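Local coordinates for ribonucleoside-diphosphate reductase (Pseudomonas aeruginosa, PDB 5IM3), which probably supplies the precursors for DNA synthesis by reducing ribonucleoside diphosphates to deoxyribonucleotides, under allosteric control by nucleotides such as dATP, at residues 490-504 against 520-532. Numbering follows the deposited sequence.
Sequences LFMKRVFDDGSWTLF and FEERYEYYEALAS
With CG trans to the backbone N (chi1 179°), Y524 swings its ring out from helix 520-532 toward W501, whose own trans first torsion turns the indole back to meet it. The two rings form an offset stack, planes 14° apart and centroids separated by 4.7 Å, with Y524 OH over one indole face; F491 CD1 lies over the centre of the opposite face. Y524 OH donates to T502 O at 2.7 Å, in the carbonyl plane and on a lone pair, which fixes the phenol against the strand. F504 turns a ring edge toward the face of Y524 in an offset edge-to-face contact, while L490 CD2 touches Y524 CD2 at 3.4 Å. Within the barrel domain, strand 500-504 pairs antiparallel with strand 539-543 in a two-stranded sheet, and helix 520-532, from the connection between these strands, crosses strand 500-504 at 84°. W501 NE1 is held by T456 O. L490, K493 and R494 come from helix 490-496, which precedes the strand. Beside the aromatic cluster, R494, bent at chi2, forms a two-pronged salt bridge with E528: NH1 to OE2 at 2.8 Å and NH2 to OE1 at 2.9 Å, guanidinium and carboxylate nearly coplanar. NH1 also donates to S500 O, and E525 adds a long ion pair to NH2. The extended K493 makes a salt bridge to E521, NZ to OE1 at 3.1 Å, on the syn lone pair; a water links E521 OE2 to L490 N.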
ATOM      1  N   LEU A 490       9.814  -7.644  36.229  1.00 51.34           N
ATOM      2  CA  LEU A 490      10.687  -6.496  36.023  1.00 51.41           C
ATOM      3  C   LEU A 490      10.630  -6.012  34.581  1.00 49.75           C
ATOM      4  O   LEU A 490      10.688  -4.805  34.325  1.00 51.85           O
ATOM      5  CB  LEU A 490      12.122  -6.852  36.412  1.00 51.52           C
ATOM      6  CG  LEU A 490      13.136  -5.710  36.395  1.00 52.13           C
ATOM      7  CD1 LEU A 490      12.766  -4.643  37.408  1.00 53.33           C
ATOM      8  CD2 LEU A 490      14.526  -6.246  36.675  1.00 53.22           C
ATOM      9  N   PHE A 491      10.512  -6.934  33.624  1.00 49.60           N
ATOM     10  CA  PHE A 491      10.413  -6.523  32.228  1.00 50.43           C
ATOM     11  C   PHE A 491       9.170  -5.672  32.004  1.00 51.15           C
ATOM     12  O   PHE A 491       9.238  -4.604  31.386  1.00 52.37           O
ATOM     13  CB  PHE A 491      10.399  -7.741  31.306  1.00 47.66           C
ATOM     14  CG  PHE A 491      10.121  -7.398  29.867  1.00 47.08           C
ATOM     15  CD1 PHE A 491      11.108  -6.845  29.067  1.00 47.14           C
ATOM     16  CD2 PHE A 491       8.869  -7.615  29.319  1.00 47.32           C
ATOM     17  CE1 PHE A 491      10.851  -6.520  27.745  1.00 46.32           C
ATOM     18  CE2 PHE A 491       8.607  -7.291  27.996  1.00 47.11           C
ATOM     19  CZ  PHE A 491       9.601  -6.745  27.210  1.00 45.23           C
ATOM     20  N   MET A 492       8.019  -6.133  32.500  1.00 52.60           N
ATOM     21  CA  MET A 492       6.798  -5.346  32.381  1.00 56.27           C
ATOM     22  C   MET A 492       6.938  -4.004  33.090  1.00 59.20           C
ATOM     23  O   MET A 492       6.435  -2.984  32.607  1.00 60.82           O
ATOM     24  CB  MET A 492       5.612  -6.126  32.946  1.00 56.22           C
ATOM     25  CG  MET A 492       5.349  -7.460  32.259  1.00 55.15           C
ATOM     26  SD  MET A 492       5.009  -7.315  30.496  1.00 54.24           S
ATOM     27  CE  MET A 492       3.565  -6.246  30.504  1.00 57.67           C
ATOM     28  N   LYS A 493       7.613  -3.986  34.244  1.00 60.15           N
ATOM     29  CA  LYS A 493       7.887  -2.720  34.915  1.00 62.20           C
ATOM     30  C   LYS A 493       8.654  -1.770  34.003  1.00 60.79           C
ATOM     31  O   LYS A 493       8.360  -0.571  33.952  1.00 62.06           O
ATOM     32  CB  LYS A 493       8.670  -2.961  36.206  1.00 63.54           C
ATOM     33  CG  LYS A 493       7.870  -3.596  37.333  1.00 63.69           C
ATOM     34  CD  LYS A 493       8.713  -3.693  38.598  1.00 66.06           C
ATOM     35  CE  LYS A 493       7.928  -4.261  39.771  1.00 67.21           C
ATOM     36  NZ  LYS A 493       8.755  -4.331  41.010  1.00 67.11           N
ATOM     37  N   ARG A 494       9.645  -2.291  33.274  1.00 59.01           N
ATOM     38  CA  ARG A 494      10.420  -1.449  32.370  1.00 59.83           C
ATOM     39  C   ARG A 494       9.584  -0.994  31.178  1.00 59.17           C
ATOM     40  O   ARG A 494       9.813   0.097  30.644  1.00 58.60           O
ATOM     41  CB  ARG A 494      11.668  -2.199  31.899  1.00 59.24           C
ATOM     42  CG  ARG A 494      12.634  -2.570  33.019  1.00 58.37           C
ATOM     43  CD  ARG A 494      13.414  -1.362  33.526  1.00 60.02           C
ATOM     44  NE  ARG A 494      14.272  -1.696  34.664  1.00 59.97           N
ATOM     45  CZ  ARG A 494      15.490  -2.221  34.563  1.00 58.56           C
ATOM     46  NH1 ARG A 494      16.012  -2.487  33.372  1.00 58.16           N
ATOM     47  NH2 ARG A 494      16.189  -2.487  35.658  1.00 58.19           N
ATOM     48  N   VAL A 495       8.615  -1.804  30.752  1.00 59.64           N
ATOM     49  CA  VAL A 495       7.694  -1.372  29.704  1.00 59.21           C
ATOM     50  C   VAL A 495       6.826  -0.225  30.209  1.00 60.02           C
ATOM     51  O   VAL A 495       6.719   0.828  29.570  1.00 59.78           O
ATOM     52  CB  VAL A 495       6.838  -2.558  29.223  1.00 58.44           C
ATOM     53  CG1 VAL A 495       5.752  -2.086  28.257  1.00 58.12           C
ATOM     54  CG2 VAL A 495       7.714  -3.619  28.562  1.00 54.86           C
ATOM     55  N   PHE A 496       6.192  -0.416  31.369  1.00 58.45           N
ATOM     56  CA  PHE A 496       5.338   0.622  31.937  1.00 61.79           C
ATOM     57  C   PHE A 496       6.094   1.927  32.138  1.00 63.50           C
ATOM     58  O   PHE A 496       5.511   3.008  31.997  1.00 66.37           O
ATOM     59  CB  PHE A 496       4.755   0.145  33.268  1.00 60.39           C
ATOM     60  CG  PHE A 496       3.513  -0.691  33.129  1.00 59.64           C
ATOM     61  CD1 PHE A 496       3.495  -1.803  32.302  1.00 58.63           C
ATOM     62  CD2 PHE A 496       2.368  -0.376  33.843  1.00 59.76           C
ATOM     63  CE1 PHE A 496       2.352  -2.574  32.178  1.00 58.23           C
ATOM     64  CE2 PHE A 496       1.226  -1.144  33.725  1.00 59.46           C
ATOM     65  CZ  PHE A 496       1.217  -2.243  32.893  1.00 58.18           C
ATOM     66  N   ASP A 497       7.384   1.851  32.463  1.00 65.32           N
ATOM     67  CA  ASP A 497       8.187   3.021  32.792  1.00 68.63           C
ATOM     68  C   ASP A 497       9.108   3.451  31.655  1.00 68.18           C
ATOM     69  O   ASP A 497       9.956   4.325  31.859  1.00 70.53           O
ATOM     70  CB  ASP A 497       9.012   2.745  34.052  1.00 69.83           C
ATOM     71  CG  ASP A 497       8.151   2.347  35.236  1.00 70.15           C
ATOM     72  OD1 ASP A 497       6.973   2.755  35.286  1.00 71.61           O
ATOM     73  OD2 ASP A 497       8.654   1.628  36.123  1.00 70.69           O
ATOM     74  N   ASP A 498       8.963   2.863  30.467  1.00 69.44           N
ATOM     75  CA  ASP A 498       9.795   3.210  29.315  1.00 70.52           C
ATOM     76  C   ASP A 498      11.280   3.059  29.645  1.00 69.89           C
ATOM     77  O   ASP A 498      12.111   3.875  29.243  1.00 71.25           O
ATOM     78  CB  ASP A 498       9.489   4.627  28.824  1.00 72.61           C
ATOM     79  CG  ASP A 498      10.108   4.927  27.470  1.00 72.74           C
ATOM     80  OD1 ASP A 498      10.304   3.981  26.680  1.00 69.16           O
ATOM     81  OD2 ASP A 498      10.391   6.116  27.195  1.00 74.66           O
ATOM     82  N   GLY A 499      11.616   2.002  30.387  1.00 61.85           N
ATOM     83  CA  GLY A 499      12.986   1.740  30.772  1.00 60.24           C
ATOM     84  C   GLY A 499      13.710   0.847  29.780  1.00 58.41           C
ATOM     85  O   GLY A 499      13.160   0.395  28.776  1.00 57.84           O
ATOM     86  N   SER A 500      14.978   0.593  30.085  1.00 63.58           N
ATOM     87  CA  SER A 500      15.817  -0.254  29.256  1.00 63.56           C
ATOM     88  C   SER A 500      15.737  -1.705  29.732  1.00 59.19           C
ATOM     89  O   SER A 500      15.098  -2.025  30.738  1.00 58.64           O
ATOM     90  CB  SER A 500      17.257   0.249  29.277  1.00 65.30           C
ATOM     91  OG  SER A 500      17.783   0.191  30.592  1.00 67.27           O
ATOM     92  N   TRP A 501      16.406  -2.594  29.002  1.00 54.49           N
ATOM     93  CA  TRP A 501      16.343  -4.024  29.275  1.00 51.39           C
ATOM     94  C   TRP A 501      17.580  -4.673  28.677  1.00 50.37           C
ATOM     95  O   TRP A 501      17.875  -4.466  27.496  1.00 50.13           O
ATOM     96  CB  TRP A 501      15.060  -4.628  28.685  1.00 49.03           C
ATOM     97  CG  TRP A 501      14.864  -6.089  28.955  1.00 48.12           C
ATOM     98  CD1 TRP A 501      14.918  -7.105  28.046  1.00 46.20           C
ATOM     99  CD2 TRP A 501      14.570  -6.699  30.219  1.00 47.35           C
ATOM    100  NE1 TRP A 501      14.677  -8.308  28.664  1.00 46.92           N
ATOM    101  CE2 TRP A 501      14.461  -8.087  29.999  1.00 46.67           C
ATOM    102  CE3 TRP A 501      14.390  -6.208  31.515  1.00 48.90           C
ATOM    103  CZ2 TRP A 501      14.181  -8.988  31.025  1.00 48.08           C
ATOM    104  CZ3 TRP A 501      14.111  -7.107  32.537  1.00 49.57           C
ATOM    105  CH2 TRP A 501      14.010  -8.479  32.284  1.00 47.90           C
ATOM    106  N   THR A 502      18.300  -5.443  29.487  1.00 48.25           N
ATOM    107  CA  THR A 502      19.568  -6.036  29.082  1.00 48.59           C
ATOM    108  C   THR A 502      19.408  -7.538  28.888  1.00 47.23           C
ATOM    109  O   THR A 502      18.835  -8.224  29.740  1.00 48.07           O
ATOM    110  CB  THR A 502      20.660  -5.757  30.119  1.00 48.97           C
ATOM    111  OG1 THR A 502      20.799  -4.341  30.299  1.00 49.78           O
ATOM    112  CG2 THR A 502      21.995  -6.336  29.665  1.00 50.24           C
ATOM    113  N   LEU A 503      19.919  -8.041  27.770  1.00 46.32           N
ATOM    114  CA  LEU A 503      19.910  -9.464  27.474  1.00 45.86           C
ATOM    115  C   LEU A 503      21.235 -10.090  27.896  1.00 48.21           C
ATOM    116  O   LEU A 503      22.305  -9.516  27.671  1.00 49.51           O
ATOM    117  CB  LEU A 503      19.663  -9.712  25.983  1.00 46.75           C
ATOM    118  CG  LEU A 503      18.492  -8.945  25.361  1.00 47.72           C
ATOM    119  CD1 LEU A 503      18.289  -9.351  23.907  1.00 46.69           C
ATOM    120  CD2 LEU A 503      17.218  -9.162  26.158  1.00 46.40           C
ATOM    121  N   PHE A 504      21.152 -11.265  28.518  1.00 43.92           N
ATOM    122  CA  PHE A 504      22.315 -11.991  29.005  1.00 43.56           C
ATOM    123  C   PHE A 504      22.258 -13.430  28.516  1.00 42.54           C
ATOM    124  O   PHE A 504      21.189 -13.963  28.207  1.00 43.11           O
ATOM    125  CB  PHE A 504      22.390 -12.017  30.540  1.00 44.18           C
ATOM    126  CG  PHE A 504      22.457 -10.664  31.182  1.00 45.23           C
ATOM    127  CD1 PHE A 504      23.651  -9.965  31.235  1.00 47.01           C
ATOM    128  CD2 PHE A 504      21.335 -10.106  31.769  1.00 46.97           C
ATOM    129  CE1 PHE A 504      23.717  -8.727  31.844  1.00 47.76           C
ATOM    130  CE2 PHE A 504      21.392  -8.866  32.374  1.00 46.72           C
ATOM    131  CZ  PHE A 504      22.585  -8.179  32.416  1.00 48.95           C
ATOM    132  N   PHE A 520      14.965 -11.661  42.401  1.00 52.88           N
ATOM    133  CA  PHE A 520      15.389 -11.591  41.007  1.00 53.30           C
ATOM    134  C   PHE A 520      15.735 -10.165  40.605  1.00 52.35           C
ATOM    135  O   PHE A 520      16.755  -9.930  39.951  1.00 52.07           O
ATOM    136  CB  PHE A 520      14.300 -12.143  40.087  1.00 50.89           C
ATOM    137  CG  PHE A 520      14.534 -11.841  38.631  1.00 50.52           C
ATOM    138  CD1 PHE A 520      15.293 -12.693  37.845  1.00 52.76           C
ATOM    139  CD2 PHE A 520      14.006 -10.698  38.048  1.00 50.19           C
ATOM    140  CE1 PHE A 520      15.514 -12.413  36.507  1.00 49.77           C
ATOM    141  CE2 PHE A 520      14.226 -10.417  36.714  1.00 50.15           C
ATOM    142  CZ  PHE A 520      14.981 -11.278  35.943  1.00 48.74           C
ATOM    143  N   GLU A 521      14.897  -9.200  40.991  1.00 50.41           N
ATOM    144  CA  GLU A 521      15.076  -7.832  40.519  1.00 54.90           C
ATOM    145  C   GLU A 521      16.347  -7.214  41.080  1.00 54.96           C
ATOM    146  O   GLU A 521      17.031  -6.453  40.386  1.00 52.13           O
ATOM    147  CB  GLU A 521      13.851  -6.994  40.888  1.00 57.34           C
ATOM    148  CG  GLU A 521      12.555  -7.546  40.311  1.00 58.10           C
ATOM    149  CD  GLU A 521      11.399  -6.568  40.401  1.00 60.88           C
ATOM    150  OE1 GLU A 521      11.608  -5.431  40.876  1.00 62.21           O
ATOM    151  OE2 GLU A 521      10.279  -6.940  39.993  1.00 61.24           O
ATOM    152  N   GLU A 522      16.677  -7.524  42.335  1.00 63.04           N
ATOM    153  CA  GLU A 522      17.941  -7.066  42.903  1.00 64.66           C
ATOM    154  C   GLU A 522      19.121  -7.693  42.171  1.00 61.71           C
ATOM    155  O   GLU A 522      20.050  -6.994  41.746  1.00 59.68           O
ATOM    156  CB  GLU A 522      17.992  -7.398  44.395  1.00 69.67           C
ATOM    157  CG  GLU A 522      19.367  -7.214  45.028  1.00 75.52           C
ATOM    158  CD  GLU A 522      19.370  -7.500  46.513  1.00 79.65           C
ATOM    159  OE1 GLU A 522      18.272  -7.595  47.103  1.00 80.64           O
ATOM    160  OE2 GLU A 522      20.473  -7.635  47.086  1.00 81.41           O
ATOM    161  N   ARG A 523      19.099  -9.018  42.013  1.00 55.41           N
ATOM    162  CA  ARG A 523      20.205  -9.699  41.351  1.00 53.80           C
ATOM    163  C   ARG A 523      20.304  -9.287  39.889  1.00 52.20           C
ATOM    164  O   ARG A 523      21.407  -9.157  39.348  1.00 51.46           O
ATOM    165  CB  ARG A 523      20.036 -11.215  41.480  1.00 51.77           C
ATOM    166  CG  ARG A 523      21.253 -12.031  41.048  1.00 49.12           C
ATOM    167  CD  ARG A 523      22.472 -11.704  41.888  1.00 49.80           C
ATOM    168  NE  ARG A 523      23.615 -12.546  41.555  1.00 49.01           N
ATOM    169  CZ  ARG A 523      24.847 -12.341  42.008  1.00 50.36           C
ATOM    170  NH1 ARG A 523      25.094 -11.318  42.816  1.00 50.96           N
ATOM    171  NH2 ARG A 523      25.833 -13.158  41.656  1.00 51.46           N
ATOM    172  N   TYR A 524      19.162  -9.070  39.234  1.00 53.11           N
ATOM    173  CA  TYR A 524      19.184  -8.656  37.836  1.00 51.74           C
ATOM    174  C   TYR A 524      19.779  -7.263  37.682  1.00 51.90           C
ATOM    175  O   TYR A 524      20.553  -7.012  36.753  1.00 51.63           O
ATOM    176  CB  TYR A 524      17.777  -8.691  37.244  1.00 50.18           C
ATOM    177  CG  TYR A 524      17.741  -8.250  35.800  1.00 50.35           C
ATOM    178  CD1 TYR A 524      17.823  -9.175  34.771  1.00 48.48           C
ATOM    179  CD2 TYR A 524      17.640  -6.903  35.466  1.00 49.54           C
ATOM    180  CE1 TYR A 524      17.798  -8.773  33.450  1.00 49.15           C
ATOM    181  CE2 TYR A 524      17.618  -6.494  34.152  1.00 49.72           C
ATOM    182  CZ  TYR A 524      17.697  -7.431  33.146  1.00 48.97           C
ATOM    183  OH  TYR A 524      17.671  -7.023  31.833  1.00 48.76           O
ATOM    184  N   GLU A 525      19.405  -6.333  38.564  1.00 53.35           N
ATOM    185  CA  GLU A 525      19.974  -4.994  38.501  1.00 57.32           C
ATOM    186  C   GLU A 525      21.463  -5.007  38.829  1.00 54.80           C
ATOM    187  O   GLU A 525      22.217  -4.178  38.308  1.00 51.78           O
ATOM    188  CB  GLU A 525      19.212  -4.059  39.441  1.00 61.95           C
ATOM    189  CG  GLU A 525      17.804  -3.721  38.953  1.00 66.91           C
ATOM    190  CD  GLU A 525      17.031  -2.842  39.920  1.00 70.25           C
ATOM    191  OE1 GLU A 525      17.524  -2.605  41.042  1.00 72.30           O
ATOM    192  OE2 GLU A 525      15.927  -2.385  39.552  1.00 71.75           O
ATOM    193  N   TYR A 526      21.903  -5.946  39.670  1.00 53.96           N
ATOM    194  CA  TYR A 526      23.331  -6.108  39.929  1.00 53.71           C
ATOM    195  C   TYR A 526      24.070  -6.508  38.658  1.00 51.60           C
ATOM    196  O   TYR A 526      25.101  -5.922  38.314  1.00 48.71           O
ATOM    197  CB  TYR A 526      23.540  -7.145  41.035  1.00 54.08           C
ATOM    198  CG  TYR A 526      24.958  -7.656  41.175  1.00 54.56           C
ATOM    199  CD1 TYR A 526      25.883  -6.994  41.972  1.00 56.45           C
ATOM    200  CD2 TYR A 526      25.365  -8.811  40.520  1.00 53.91           C
ATOM    201  CE1 TYR A 526      27.179  -7.463  42.104  1.00 57.01           C
ATOM    202  CE2 TYR A 526      26.657  -9.287  40.647  1.00 54.63           C
ATOM    203  CZ  TYR A 526      27.558  -8.612  41.442  1.00 56.14           C
ATOM    204  OH  TYR A 526      28.845  -9.087  41.571  1.00 57.28           O
ATOM    205  N   TYR A 527      23.550  -7.506  37.939  1.00 52.88           N
ATOM    206  CA  TYR A 527      24.158  -7.894  36.672  1.00 53.21           C
ATOM    207  C   TYR A 527      24.061  -6.776  35.645  1.00 55.11           C
ATOM    208  O   TYR A 527      24.977  -6.597  34.834  1.00 54.48           O
ATOM    209  CB  TYR A 527      23.493  -9.167  36.138  1.00 51.22           C
ATOM    210  CG  TYR A 527      23.898 -10.429  36.869  1.00 52.27           C
ATOM    211  CD1 TYR A 527      25.232 -10.692  37.161  1.00 51.31           C
ATOM    212  CD2 TYR A 527      22.946 -11.358  37.275  1.00 51.03           C
ATOM    213  CE1 TYR A 527      25.605 -11.837  37.828  1.00 50.34           C
ATOM    214  CE2 TYR A 527      23.312 -12.510  37.944  1.00 50.29           C
ATOM    215  CZ  TYR A 527      24.643 -12.744  38.217  1.00 50.88           C
ATOM    216  OH  TYR A 527      25.012 -13.887  38.883  1.00 50.72           O
ATOM    217  N   GLU A 528      22.965  -6.016  35.668  1.00 56.29           N
ATOM    218  CA  GLU A 528      22.804  -4.906  34.736  1.00 57.69           C
ATOM    219  C   GLU A 528      23.893  -3.860  34.948  1.00 56.13           C
ATOM    220  O   GLU A 528      24.510  -3.385  33.989  1.00 53.70           O
ATOM    221  CB  GLU A 528      21.414  -4.285  34.906  1.00 61.76           C
ATOM    222  CG  GLU A 528      20.655  -4.062  33.608  1.00 63.21           C
ATOM    223  CD  GLU A 528      19.318  -3.369  33.825  1.00 65.77           C
ATOM    224  OE1 GLU A 528      18.908  -3.214  34.995  1.00 65.93           O
ATOM    225  OE2 GLU A 528      18.681  -2.977  32.822  1.00 66.13           O
ATOM    226  N   ALA A 529      24.143  -3.492  36.208  1.00 53.21           N
ATOM    227  CA  ALA A 529      25.190  -2.522  36.510  1.00 54.07           C
ATOM    228  C   ALA A 529      26.562  -3.061  36.126  1.00 56.67           C
ATOM    229  O   ALA A 529      27.439  -2.305  35.692  1.00 56.14           O
ATOM    230  CB  ALA A 529      25.152  -2.163  37.994  1.00 54.73           C
ATOM    231  N   LEU A 530      26.764  -4.368  36.283  1.00 65.17           N
ATOM    232  CA  LEU A 530      28.036  -4.981  35.922  1.00 66.57           C
ATOM    233  C   LEU A 530      28.317  -4.818  34.434  1.00 66.62           C
ATOM    234  O   LEU A 530      29.424  -4.441  34.034  1.00 66.78           O
ATOM    235  CB  LEU A 530      28.017  -6.461  36.306  1.00 67.04           C
ATOM    236  CG  LEU A 530      29.174  -7.008  37.135  1.00 70.44           C
ATOM    237  CD1 LEU A 530      29.305  -6.287  38.468  1.00 72.40           C
ATOM    238  CD2 LEU A 530      28.947  -8.491  37.354  1.00 69.74           C
ATOM    239  N   ALA A 531      27.318  -5.103  33.594  1.00 62.03           N
ATOM    240  CA  ALA A 531      27.509  -5.002  32.152  1.00 61.94           C
ATOM    241  C   ALA A 531      27.767  -3.565  31.718  1.00 64.63           C
ATOM    242  O   ALA A 531      28.539  -3.332  30.782  1.00 63.49           O
ATOM    243  CB  ALA A 531      26.288  -5.558  31.421  1.00 60.55           C
ATOM    244  N   SER A 532      27.136  -2.593  32.379  1.00 68.67           N
ATOM    245  CA  SER A 532      27.353  -1.194  32.031  1.00 72.60           C
ATOM    246  C   SER A 532      28.764  -0.729  32.373  1.00 74.93           C
ATOM    247  O   SER A 532      29.220   0.275  31.818  1.00 77.22           O
ATOM    248  CB  SER A 532      26.325  -0.308  32.738  1.00 72.94           C
ATOM    249  OG  SER A 532      26.586  -0.225  34.128  1.00 74.21           O
TER
HETATM  250  O   HOH W   1      10.791  -9.652  38.251  1.00 51.88           O